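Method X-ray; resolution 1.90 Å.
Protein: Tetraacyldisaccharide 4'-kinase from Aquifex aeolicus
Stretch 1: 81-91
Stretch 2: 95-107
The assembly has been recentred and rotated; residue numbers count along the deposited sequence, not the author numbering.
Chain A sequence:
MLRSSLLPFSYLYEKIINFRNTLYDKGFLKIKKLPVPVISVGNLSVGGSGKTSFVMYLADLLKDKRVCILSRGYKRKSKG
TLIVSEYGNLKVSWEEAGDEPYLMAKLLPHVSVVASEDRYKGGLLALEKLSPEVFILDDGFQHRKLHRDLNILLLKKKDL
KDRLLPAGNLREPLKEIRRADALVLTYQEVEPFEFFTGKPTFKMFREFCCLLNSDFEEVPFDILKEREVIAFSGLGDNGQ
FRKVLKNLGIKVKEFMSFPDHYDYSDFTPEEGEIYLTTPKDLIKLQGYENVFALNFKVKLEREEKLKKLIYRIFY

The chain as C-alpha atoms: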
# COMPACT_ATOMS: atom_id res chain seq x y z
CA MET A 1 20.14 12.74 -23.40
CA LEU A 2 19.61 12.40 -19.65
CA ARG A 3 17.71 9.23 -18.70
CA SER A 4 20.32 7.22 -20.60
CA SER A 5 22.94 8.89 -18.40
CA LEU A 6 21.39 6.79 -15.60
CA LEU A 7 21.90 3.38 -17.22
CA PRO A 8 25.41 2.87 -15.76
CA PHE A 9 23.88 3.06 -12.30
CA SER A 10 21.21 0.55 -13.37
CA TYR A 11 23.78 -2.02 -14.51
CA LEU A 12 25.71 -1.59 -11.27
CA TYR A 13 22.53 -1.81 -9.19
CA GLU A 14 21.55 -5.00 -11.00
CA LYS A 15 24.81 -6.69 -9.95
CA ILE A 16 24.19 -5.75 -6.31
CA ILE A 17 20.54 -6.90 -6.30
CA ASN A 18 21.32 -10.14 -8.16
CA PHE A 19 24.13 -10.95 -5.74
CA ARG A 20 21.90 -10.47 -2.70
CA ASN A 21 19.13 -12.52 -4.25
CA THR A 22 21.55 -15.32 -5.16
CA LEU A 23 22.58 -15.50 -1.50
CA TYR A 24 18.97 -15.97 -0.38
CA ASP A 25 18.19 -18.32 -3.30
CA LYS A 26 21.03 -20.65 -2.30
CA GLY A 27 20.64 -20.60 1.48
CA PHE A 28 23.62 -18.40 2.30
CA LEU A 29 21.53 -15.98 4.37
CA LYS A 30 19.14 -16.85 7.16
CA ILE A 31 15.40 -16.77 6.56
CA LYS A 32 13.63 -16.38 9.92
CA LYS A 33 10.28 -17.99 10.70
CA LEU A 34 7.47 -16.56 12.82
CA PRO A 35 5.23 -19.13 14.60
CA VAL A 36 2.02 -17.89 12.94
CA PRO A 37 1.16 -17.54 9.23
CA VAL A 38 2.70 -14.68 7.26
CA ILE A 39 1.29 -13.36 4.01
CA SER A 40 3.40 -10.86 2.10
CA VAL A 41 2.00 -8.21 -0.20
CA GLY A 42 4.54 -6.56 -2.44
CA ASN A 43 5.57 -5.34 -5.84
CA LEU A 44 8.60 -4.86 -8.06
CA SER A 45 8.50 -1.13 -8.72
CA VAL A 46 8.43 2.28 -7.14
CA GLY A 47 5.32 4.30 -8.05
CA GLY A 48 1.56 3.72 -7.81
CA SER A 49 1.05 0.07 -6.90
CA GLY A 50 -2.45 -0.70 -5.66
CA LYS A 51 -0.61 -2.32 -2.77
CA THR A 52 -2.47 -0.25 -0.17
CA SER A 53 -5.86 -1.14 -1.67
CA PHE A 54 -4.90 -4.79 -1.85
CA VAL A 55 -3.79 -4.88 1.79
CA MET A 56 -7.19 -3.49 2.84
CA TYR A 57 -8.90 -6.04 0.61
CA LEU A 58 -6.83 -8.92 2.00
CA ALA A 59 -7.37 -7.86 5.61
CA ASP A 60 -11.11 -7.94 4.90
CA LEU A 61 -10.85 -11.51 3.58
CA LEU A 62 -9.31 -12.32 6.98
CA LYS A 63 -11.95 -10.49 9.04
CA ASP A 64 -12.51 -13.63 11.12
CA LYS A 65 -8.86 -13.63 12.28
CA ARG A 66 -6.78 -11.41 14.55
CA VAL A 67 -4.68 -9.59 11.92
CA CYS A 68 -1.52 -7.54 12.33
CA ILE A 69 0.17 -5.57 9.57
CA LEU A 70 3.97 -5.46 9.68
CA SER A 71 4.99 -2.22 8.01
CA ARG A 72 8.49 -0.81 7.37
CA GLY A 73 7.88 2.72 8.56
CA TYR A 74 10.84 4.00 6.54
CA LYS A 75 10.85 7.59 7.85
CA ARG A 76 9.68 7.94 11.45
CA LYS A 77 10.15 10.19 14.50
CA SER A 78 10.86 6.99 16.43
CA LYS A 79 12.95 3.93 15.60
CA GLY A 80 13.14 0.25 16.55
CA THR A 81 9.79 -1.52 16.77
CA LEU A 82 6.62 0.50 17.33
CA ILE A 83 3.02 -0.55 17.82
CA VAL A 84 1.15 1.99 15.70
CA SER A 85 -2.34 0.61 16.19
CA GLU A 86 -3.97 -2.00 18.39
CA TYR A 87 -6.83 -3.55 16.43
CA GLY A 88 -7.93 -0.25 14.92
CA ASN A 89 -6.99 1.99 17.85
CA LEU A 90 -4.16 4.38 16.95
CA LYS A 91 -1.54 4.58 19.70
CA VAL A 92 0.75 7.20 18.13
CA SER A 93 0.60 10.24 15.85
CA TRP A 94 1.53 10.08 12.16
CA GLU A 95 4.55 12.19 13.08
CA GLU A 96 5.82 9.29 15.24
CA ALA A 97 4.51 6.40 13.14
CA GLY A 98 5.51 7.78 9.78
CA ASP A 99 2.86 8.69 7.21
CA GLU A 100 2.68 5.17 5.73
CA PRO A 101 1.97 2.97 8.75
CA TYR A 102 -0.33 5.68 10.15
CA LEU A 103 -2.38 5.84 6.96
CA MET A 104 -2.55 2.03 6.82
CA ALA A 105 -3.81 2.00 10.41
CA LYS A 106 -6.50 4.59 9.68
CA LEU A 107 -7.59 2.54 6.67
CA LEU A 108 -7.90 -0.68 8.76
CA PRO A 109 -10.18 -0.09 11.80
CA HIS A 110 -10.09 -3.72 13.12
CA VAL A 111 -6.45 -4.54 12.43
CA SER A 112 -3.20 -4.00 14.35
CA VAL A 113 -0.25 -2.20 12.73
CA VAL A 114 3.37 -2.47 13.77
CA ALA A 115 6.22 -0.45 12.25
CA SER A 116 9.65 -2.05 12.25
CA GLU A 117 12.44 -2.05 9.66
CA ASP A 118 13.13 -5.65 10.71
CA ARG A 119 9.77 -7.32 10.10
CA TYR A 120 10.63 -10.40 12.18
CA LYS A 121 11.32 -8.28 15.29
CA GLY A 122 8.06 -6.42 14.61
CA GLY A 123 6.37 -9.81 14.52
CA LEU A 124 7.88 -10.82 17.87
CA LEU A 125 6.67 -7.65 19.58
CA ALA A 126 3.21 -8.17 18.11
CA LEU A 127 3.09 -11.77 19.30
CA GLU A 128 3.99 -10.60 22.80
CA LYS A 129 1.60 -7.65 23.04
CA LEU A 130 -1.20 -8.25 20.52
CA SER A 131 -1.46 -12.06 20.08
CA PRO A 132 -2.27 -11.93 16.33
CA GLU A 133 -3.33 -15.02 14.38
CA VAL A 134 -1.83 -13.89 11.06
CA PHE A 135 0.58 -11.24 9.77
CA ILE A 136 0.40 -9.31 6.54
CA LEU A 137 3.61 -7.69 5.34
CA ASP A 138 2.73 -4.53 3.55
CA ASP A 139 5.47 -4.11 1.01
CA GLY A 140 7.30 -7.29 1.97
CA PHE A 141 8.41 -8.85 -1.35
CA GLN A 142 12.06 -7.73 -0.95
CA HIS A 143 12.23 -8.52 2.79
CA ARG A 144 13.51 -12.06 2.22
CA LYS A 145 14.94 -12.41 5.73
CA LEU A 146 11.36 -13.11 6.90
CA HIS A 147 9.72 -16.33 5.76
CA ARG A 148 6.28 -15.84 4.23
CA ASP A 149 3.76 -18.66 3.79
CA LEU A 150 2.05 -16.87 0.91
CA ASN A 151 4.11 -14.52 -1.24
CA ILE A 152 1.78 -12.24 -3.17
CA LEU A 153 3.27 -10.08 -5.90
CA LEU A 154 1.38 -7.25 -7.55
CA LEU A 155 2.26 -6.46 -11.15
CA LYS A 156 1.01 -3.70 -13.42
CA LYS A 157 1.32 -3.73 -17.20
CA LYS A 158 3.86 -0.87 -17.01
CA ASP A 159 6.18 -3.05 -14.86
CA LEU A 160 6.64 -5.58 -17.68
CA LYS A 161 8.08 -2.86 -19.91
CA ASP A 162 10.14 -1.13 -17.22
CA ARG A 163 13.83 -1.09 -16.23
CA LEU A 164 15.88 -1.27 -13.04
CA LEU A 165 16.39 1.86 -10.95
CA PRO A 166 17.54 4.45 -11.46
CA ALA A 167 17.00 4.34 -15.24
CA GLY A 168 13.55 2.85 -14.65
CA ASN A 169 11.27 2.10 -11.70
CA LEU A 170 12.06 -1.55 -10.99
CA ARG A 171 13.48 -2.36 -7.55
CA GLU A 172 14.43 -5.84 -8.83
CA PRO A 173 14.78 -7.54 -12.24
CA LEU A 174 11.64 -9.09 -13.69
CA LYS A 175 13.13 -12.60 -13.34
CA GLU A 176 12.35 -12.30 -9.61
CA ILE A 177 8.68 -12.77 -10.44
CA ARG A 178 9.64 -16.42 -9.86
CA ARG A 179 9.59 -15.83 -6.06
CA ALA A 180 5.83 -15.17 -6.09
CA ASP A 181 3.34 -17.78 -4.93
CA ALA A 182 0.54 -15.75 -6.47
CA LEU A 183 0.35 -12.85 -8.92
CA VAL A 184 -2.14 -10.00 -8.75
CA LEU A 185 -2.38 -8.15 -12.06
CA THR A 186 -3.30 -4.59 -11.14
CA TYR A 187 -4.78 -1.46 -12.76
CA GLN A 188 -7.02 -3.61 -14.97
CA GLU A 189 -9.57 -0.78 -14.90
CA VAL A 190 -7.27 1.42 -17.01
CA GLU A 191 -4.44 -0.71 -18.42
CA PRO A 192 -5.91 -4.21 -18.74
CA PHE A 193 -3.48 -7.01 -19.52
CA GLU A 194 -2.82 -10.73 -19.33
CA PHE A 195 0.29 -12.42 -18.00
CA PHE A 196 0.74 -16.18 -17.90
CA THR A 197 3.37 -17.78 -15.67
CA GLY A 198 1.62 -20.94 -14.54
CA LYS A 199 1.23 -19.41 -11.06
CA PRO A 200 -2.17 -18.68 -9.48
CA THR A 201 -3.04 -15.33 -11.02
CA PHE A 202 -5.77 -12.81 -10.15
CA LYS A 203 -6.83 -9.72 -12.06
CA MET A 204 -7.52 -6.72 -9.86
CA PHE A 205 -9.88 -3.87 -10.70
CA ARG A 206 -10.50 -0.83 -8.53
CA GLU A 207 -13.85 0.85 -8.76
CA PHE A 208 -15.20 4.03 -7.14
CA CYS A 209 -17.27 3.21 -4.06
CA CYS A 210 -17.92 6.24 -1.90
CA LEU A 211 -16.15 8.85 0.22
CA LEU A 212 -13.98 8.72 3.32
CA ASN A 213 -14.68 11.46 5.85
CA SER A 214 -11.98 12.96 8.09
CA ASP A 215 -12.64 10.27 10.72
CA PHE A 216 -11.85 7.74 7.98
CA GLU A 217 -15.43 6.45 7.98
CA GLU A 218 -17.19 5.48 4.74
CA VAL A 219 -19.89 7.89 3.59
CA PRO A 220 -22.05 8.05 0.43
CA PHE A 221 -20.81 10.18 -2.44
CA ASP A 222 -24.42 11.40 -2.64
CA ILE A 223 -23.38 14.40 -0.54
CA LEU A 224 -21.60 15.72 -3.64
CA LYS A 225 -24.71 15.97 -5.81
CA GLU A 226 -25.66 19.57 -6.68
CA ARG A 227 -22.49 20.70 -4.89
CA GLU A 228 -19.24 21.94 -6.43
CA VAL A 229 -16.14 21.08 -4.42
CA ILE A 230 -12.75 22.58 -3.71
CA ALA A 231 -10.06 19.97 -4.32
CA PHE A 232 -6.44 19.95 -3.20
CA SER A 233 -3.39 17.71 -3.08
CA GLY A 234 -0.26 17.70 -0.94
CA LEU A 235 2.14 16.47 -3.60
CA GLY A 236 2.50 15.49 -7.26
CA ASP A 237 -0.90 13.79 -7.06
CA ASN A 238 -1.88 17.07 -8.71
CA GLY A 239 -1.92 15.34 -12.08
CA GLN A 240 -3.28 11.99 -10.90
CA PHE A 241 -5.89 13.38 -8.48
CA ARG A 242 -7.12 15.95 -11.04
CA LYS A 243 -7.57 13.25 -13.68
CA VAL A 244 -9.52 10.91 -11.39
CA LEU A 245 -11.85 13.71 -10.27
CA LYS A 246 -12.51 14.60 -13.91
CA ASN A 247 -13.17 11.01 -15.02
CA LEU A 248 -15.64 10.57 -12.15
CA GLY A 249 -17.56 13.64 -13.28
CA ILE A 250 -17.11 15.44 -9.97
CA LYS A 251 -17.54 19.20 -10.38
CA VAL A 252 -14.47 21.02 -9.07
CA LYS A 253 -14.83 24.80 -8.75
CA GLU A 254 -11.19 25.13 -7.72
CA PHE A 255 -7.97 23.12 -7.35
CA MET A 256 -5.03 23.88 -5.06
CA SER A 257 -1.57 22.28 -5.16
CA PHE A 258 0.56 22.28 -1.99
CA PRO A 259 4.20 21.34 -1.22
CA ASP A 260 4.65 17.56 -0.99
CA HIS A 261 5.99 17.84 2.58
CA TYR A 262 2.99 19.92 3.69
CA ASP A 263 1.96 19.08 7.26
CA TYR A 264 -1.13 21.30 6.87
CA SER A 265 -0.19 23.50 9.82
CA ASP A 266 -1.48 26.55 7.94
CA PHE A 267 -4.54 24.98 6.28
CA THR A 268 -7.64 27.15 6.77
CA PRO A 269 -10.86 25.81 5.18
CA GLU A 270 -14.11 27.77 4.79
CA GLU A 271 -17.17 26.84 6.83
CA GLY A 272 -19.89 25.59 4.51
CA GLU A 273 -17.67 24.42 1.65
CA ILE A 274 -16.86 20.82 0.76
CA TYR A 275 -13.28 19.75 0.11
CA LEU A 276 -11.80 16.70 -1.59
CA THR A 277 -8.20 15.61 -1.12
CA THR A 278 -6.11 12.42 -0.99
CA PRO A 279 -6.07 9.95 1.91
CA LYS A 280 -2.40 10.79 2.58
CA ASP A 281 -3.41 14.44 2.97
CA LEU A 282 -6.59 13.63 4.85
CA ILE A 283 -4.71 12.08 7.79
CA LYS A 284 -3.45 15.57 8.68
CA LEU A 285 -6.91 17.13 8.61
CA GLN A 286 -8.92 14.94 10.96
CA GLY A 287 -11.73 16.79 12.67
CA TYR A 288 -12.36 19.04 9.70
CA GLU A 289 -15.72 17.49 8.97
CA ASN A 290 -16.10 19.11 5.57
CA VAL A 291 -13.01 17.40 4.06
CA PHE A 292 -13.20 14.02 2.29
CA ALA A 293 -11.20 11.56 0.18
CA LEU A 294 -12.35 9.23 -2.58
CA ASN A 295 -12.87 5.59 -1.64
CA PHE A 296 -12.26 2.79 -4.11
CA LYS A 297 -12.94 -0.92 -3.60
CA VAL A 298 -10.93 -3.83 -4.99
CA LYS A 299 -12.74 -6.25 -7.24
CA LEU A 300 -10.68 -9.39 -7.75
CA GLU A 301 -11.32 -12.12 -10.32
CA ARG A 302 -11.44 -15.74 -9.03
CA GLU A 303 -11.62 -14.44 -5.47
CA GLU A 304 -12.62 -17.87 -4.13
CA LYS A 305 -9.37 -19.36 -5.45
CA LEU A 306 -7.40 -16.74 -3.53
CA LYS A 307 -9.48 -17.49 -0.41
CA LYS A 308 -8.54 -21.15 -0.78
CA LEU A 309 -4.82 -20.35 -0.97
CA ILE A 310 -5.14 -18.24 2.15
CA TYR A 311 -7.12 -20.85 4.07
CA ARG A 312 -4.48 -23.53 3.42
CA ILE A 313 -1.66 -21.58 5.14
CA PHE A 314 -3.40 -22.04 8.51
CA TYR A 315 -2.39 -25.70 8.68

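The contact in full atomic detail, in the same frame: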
# COMPACT_ATOMS: atom_id res chain seq x y z
N THR A 81 11.10 -0.94 17.07
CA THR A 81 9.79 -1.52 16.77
C THR A 81 8.73 -0.70 17.49
O THR A 81 8.91 -0.33 18.64
CB THR A 81 9.73 -2.98 17.22
OG1 THR A 81 10.78 -3.71 16.57
CG2 THR A 81 8.41 -3.59 16.85
N LEU A 82 7.63 -0.41 16.80
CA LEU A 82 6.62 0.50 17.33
C LEU A 82 5.23 -0.04 17.03
O LEU A 82 4.90 -0.30 15.87
CB LEU A 82 6.78 1.88 16.69
CG LEU A 82 5.71 2.91 17.03
CD1 LEU A 82 5.76 3.24 18.51
CD2 LEU A 82 5.88 4.16 16.18
N ILE A 83 4.41 -0.22 18.06
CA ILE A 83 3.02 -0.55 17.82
C ILE A 83 2.29 0.74 17.45
O ILE A 83 2.20 1.66 18.24
CB ILE A 83 2.34 -1.20 19.05
CG1 ILE A 83 2.93 -2.59 19.30
CG2 ILE A 83 0.82 -1.27 18.84
CD1 ILE A 83 2.49 -3.23 20.63
N VAL A 84 1.83 0.81 16.21
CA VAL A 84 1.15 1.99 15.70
C VAL A 84 -0.34 1.94 16.04
O VAL A 84 -0.96 2.94 16.41
CB VAL A 84 1.32 2.05 14.17
CG1 VAL A 84 0.48 3.19 13.58
CG2 VAL A 84 2.79 2.20 13.82
N SER A 85 -0.92 0.75 15.91
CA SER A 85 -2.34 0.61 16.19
C SER A 85 -2.62 -0.73 16.82
O SER A 85 -2.05 -1.73 16.41
CB SER A 85 -3.13 0.73 14.89
OG SER A 85 -4.50 0.46 15.11
N GLU A 86 -3.54 -0.76 17.78
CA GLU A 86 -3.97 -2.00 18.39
C GLU A 86 -5.40 -2.30 17.95
O GLU A 86 -6.35 -1.70 18.46
CB GLU A 86 -3.86 -1.92 19.91
CG GLU A 86 -4.45 -3.13 20.63
CD GLU A 86 -4.37 -3.00 22.15
OE1 GLU A 86 -4.66 -1.89 22.66
OE2 GLU A 86 -4.02 -3.99 22.82
N TYR A 87 -5.53 -3.19 16.98
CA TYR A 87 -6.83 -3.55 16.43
C TYR A 87 -7.72 -2.35 16.12
O TYR A 87 -8.88 -2.29 16.52
CB TYR A 87 -7.53 -4.58 17.34
CG TYR A 87 -6.68 -5.82 17.41
CD1 TYR A 87 -6.54 -6.64 16.29
CD2 TYR A 87 -5.94 -6.13 18.55
CE1 TYR A 87 -5.73 -7.76 16.30
CE2 TYR A 87 -5.12 -7.26 18.58
CZ TYR A 87 -5.03 -8.07 17.45
OH TYR A 87 -4.23 -9.18 17.47
N GLY A 88 -7.16 -1.39 15.39
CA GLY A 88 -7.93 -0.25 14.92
C GLY A 88 -7.66 1.00 15.73
O GLY A 88 -7.85 2.10 15.23
N ASN A 89 -7.22 0.83 16.97
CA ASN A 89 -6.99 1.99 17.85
C ASN A 89 -5.58 2.56 17.72
O ASN A 89 -4.61 1.94 18.16
CB ASN A 89 -7.28 1.63 19.31
CG ASN A 89 -8.74 1.28 19.55
OD1 ASN A 89 -9.63 1.79 18.88
ND2 ASN A 89 -8.98 0.42 20.53
N LEU A 90 -5.46 3.74 17.10
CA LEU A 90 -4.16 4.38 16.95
C LEU A 90 -3.53 4.67 18.32
O LEU A 90 -4.20 5.13 19.25
CB LEU A 90 -4.28 5.67 16.11
CG LEU A 90 -4.11 5.50 14.59
CD1 LEU A 90 -2.68 5.07 14.23
CD2 LEU A 90 -5.12 4.50 14.03
N LYS A 91 -2.24 4.39 18.44
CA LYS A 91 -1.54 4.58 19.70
C LYS A 91 -0.47 5.66 19.58
O LYS A 91 0.16 6.02 20.57
CB LYS A 91 -0.89 3.26 20.14
CG LYS A 91 -1.92 2.19 20.49
CD LYS A 91 -2.82 2.69 21.60
CE LYS A 91 -4.07 1.84 21.77
NZ LYS A 91 -4.88 2.32 22.94
N GLU A 95 3.20 11.68 12.89
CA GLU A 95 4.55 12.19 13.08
C GLU A 95 5.48 11.09 13.63
O GLU A 95 6.61 10.94 13.16
CB GLU A 95 4.55 13.41 14.01
CG GLU A 95 3.87 14.66 13.44
CD GLU A 95 2.45 14.87 13.95
OE1 GLU A 95 1.76 13.87 14.26
OE2 GLU A 95 2.02 16.04 14.04
N GLU A 96 5.00 10.34 14.61
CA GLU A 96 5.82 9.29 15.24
C GLU A 96 5.78 7.96 14.49
O GLU A 96 6.75 7.20 14.49
CB GLU A 96 5.41 9.09 16.70
CG GLU A 96 6.24 8.06 17.45
CD GLU A 96 6.01 8.09 18.95
OE1 GLU A 96 5.21 8.93 19.42
OE2 GLU A 96 6.64 7.27 19.66
N ALA A 97 4.66 7.66 13.85
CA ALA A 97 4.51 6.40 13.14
C ALA A 97 5.15 6.44 11.77
O ALA A 97 5.56 5.41 11.23
CB ALA A 97 3.03 6.03 13.02
N GLY A 98 5.24 7.64 11.20
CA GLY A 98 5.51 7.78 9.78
C GLY A 98 4.18 7.80 9.05
O GLY A 98 3.22 7.15 9.47
N ASP A 99 4.11 8.54 7.95
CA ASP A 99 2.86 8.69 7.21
C ASP A 99 2.27 7.37 6.72
O ASP A 99 1.05 7.21 6.69
CB ASP A 99 3.04 9.64 6.02
CG ASP A 99 3.00 11.10 6.43
OD1 ASP A 99 3.15 11.40 7.64
OD2 ASP A 99 2.84 11.96 5.54
N GLU A 100 3.13 6.43 6.34
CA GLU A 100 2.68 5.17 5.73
C GLU A 100 1.98 4.20 6.69
O GLU A 100 0.87 3.72 6.42
CB GLU A 100 3.85 4.46 5.03
CG GLU A 100 4.81 5.38 4.27
CD GLU A 100 5.78 6.13 5.18
OE1 GLU A 100 6.55 5.48 5.92
OE2 GLU A 100 5.78 7.38 5.15
N PRO A 101 2.66 3.85 7.80
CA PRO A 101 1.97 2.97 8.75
C PRO A 101 0.73 3.66 9.35
O PRO A 101 -0.26 2.99 9.62
CB PRO A 101 3.02 2.73 9.84
CG PRO A 101 4.35 2.98 9.16
CD PRO A 101 4.05 4.13 8.22
N TYR A 102 0.81 4.97 9.57
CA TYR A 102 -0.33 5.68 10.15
C TYR A 102 -1.53 5.63 9.21
O TYR A 102 -2.65 5.31 9.62
CB TYR A 102 0.03 7.14 10.51
CG TYR A 102 -1.10 7.85 11.25
CD1 TYR A 102 -2.16 8.42 10.56
CD2 TYR A 102 -1.11 7.92 12.64
CE1 TYR A 102 -3.20 9.07 11.23
CE2 TYR A 102 -2.14 8.56 13.33
CZ TYR A 102 -3.18 9.13 12.62
OH TYR A 102 -4.20 9.75 13.29
N LEU A 103 -1.30 5.93 7.94
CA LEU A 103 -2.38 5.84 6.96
C LEU A 103 -2.96 4.43 6.90
O LEU A 103 -4.18 4.24 6.90
CB LEU A 103 -1.89 6.28 5.58
CG LEU A 103 -2.88 6.11 4.42
CD1 LEU A 103 -4.22 6.80 4.70
CD2 LEU A 103 -2.25 6.61 3.11
N MET A 104 -2.08 3.43 6.82
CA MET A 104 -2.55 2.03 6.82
C MET A 104 -3.44 1.76 8.03
O MET A 104 -4.50 1.15 7.91
CB MET A 104 -1.35 1.07 6.84
CG MET A 104 -1.68 -0.38 6.52
SD MET A 104 -1.83 -0.70 4.75
CE MET A 104 -0.50 0.30 4.11
N ALA A 105 -3.01 2.21 9.20
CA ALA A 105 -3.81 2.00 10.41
C ALA A 105 -5.18 2.69 10.34
O ALA A 105 -6.19 2.15 10.79
CB ALA A 105 -3.03 2.46 11.65
N LYS A 106 -5.22 3.90 9.78
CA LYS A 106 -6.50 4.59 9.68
C LYS A 106 -7.40 3.88 8.67
O LYS A 106 -8.62 3.86 8.82
CB LYS A 106 -6.32 6.06 9.29
CG LYS A 106 -5.60 6.92 10.33
CD LYS A 106 -6.28 6.90 11.72
CE LYS A 106 -7.66 7.50 11.69
NZ LYS A 106 -8.08 8.07 13.03
N LEU A 107 -6.80 3.27 7.66
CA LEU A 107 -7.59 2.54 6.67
C LEU A 107 -8.05 1.15 7.12
O LEU A 107 -8.86 0.53 6.44
CB LEU A 107 -6.84 2.44 5.34
CG LEU A 107 -6.54 3.75 4.61
CD1 LEU A 107 -5.50 3.50 3.52
CD2 LEU A 107 -7.85 4.33 4.05
O HOH W 1 -5.41 0.08 12.63
O HOH W 2 -8.09 2.82 12.62

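No direct hydrogen bond joins these two stretches; the polar links run through two waters that share one partner, the carbonyl O of A105. Water 2 donates to G88 O and to A105 O, both at 2.7 Å, while water 1 lies 2.7 Å from S85 OG and 2.9 Å from A105 O. The rest is mostly apolar packing, with some contact to backbone, and the whole contact buries only 389 Å², both sides summed.

The layout is a strand lying along a helix. Strand 81-86 and helix 99-107 run nearly parallel, 21° apart, with axes 8.2 Å apart at closest approach. In the nearest register, the CA atoms of V84 and A97, and those of S85 and A105, are 6.1 Å apart. Only the S85-A105 pair belongs to these two elements, and its small side chains are compatible with the close approach. At A105 a methyl points toward the strand and is met by three residues, with its CB 3.7 Å from S85 CB, 3.7 Å from L90 CD1 and 4.1 Å from V84 CG1.

V84 is the buried centre of the strand's face. With chi1 at t, its CG1 and CG2 each lie 3.9 Å from A97 CB; CG2 is also 4.0 Å from P101 CB, and CG1 extends to A105. A beta-branched residue suits this place: its short, branched side chain packs against A97, P101 and A105. Proline is well tolerated at P101, in the first turn of its helix, where its nitrogen owes no helical hydrogen bond; its ring adds a compact apolar surface.

L82 works further back along the chain, its CD2 packing 3.6 Å from E96 O and 4.0 Å from A97 CA, so it leans on backbone as much as on side chain. G98 lets the chain turn between the two helical segments: its positive phi would jam a CB against the preceding carbonyl O.

The second arm of the hairpin supplies L90, which has the largest covered area of the contact. Its CD1 meets Y102 CD2 at 3.6 Å, obliquely to the ring, and its CD2 touches K106 CD at 3.5 Å. K106 starts away from the strand, yet its aliphatic chain bends back to cover the leucine while NZ is hydrogen-bonded elsewhere in the structure. Y102 likewise lends ring carbons here and satisfies its OH elsewhere.

A type I' turn from E86 to N89 precedes L90 and links the two arms, closed by E86 N to N89 O (2.9 Å) and N89 N to E86 O (3.1 Å). Glycine fits G88, where phi/psi of 103/-24 would jam a CB against the preceding carbonyl O; separately, G88 O accepts from water 2.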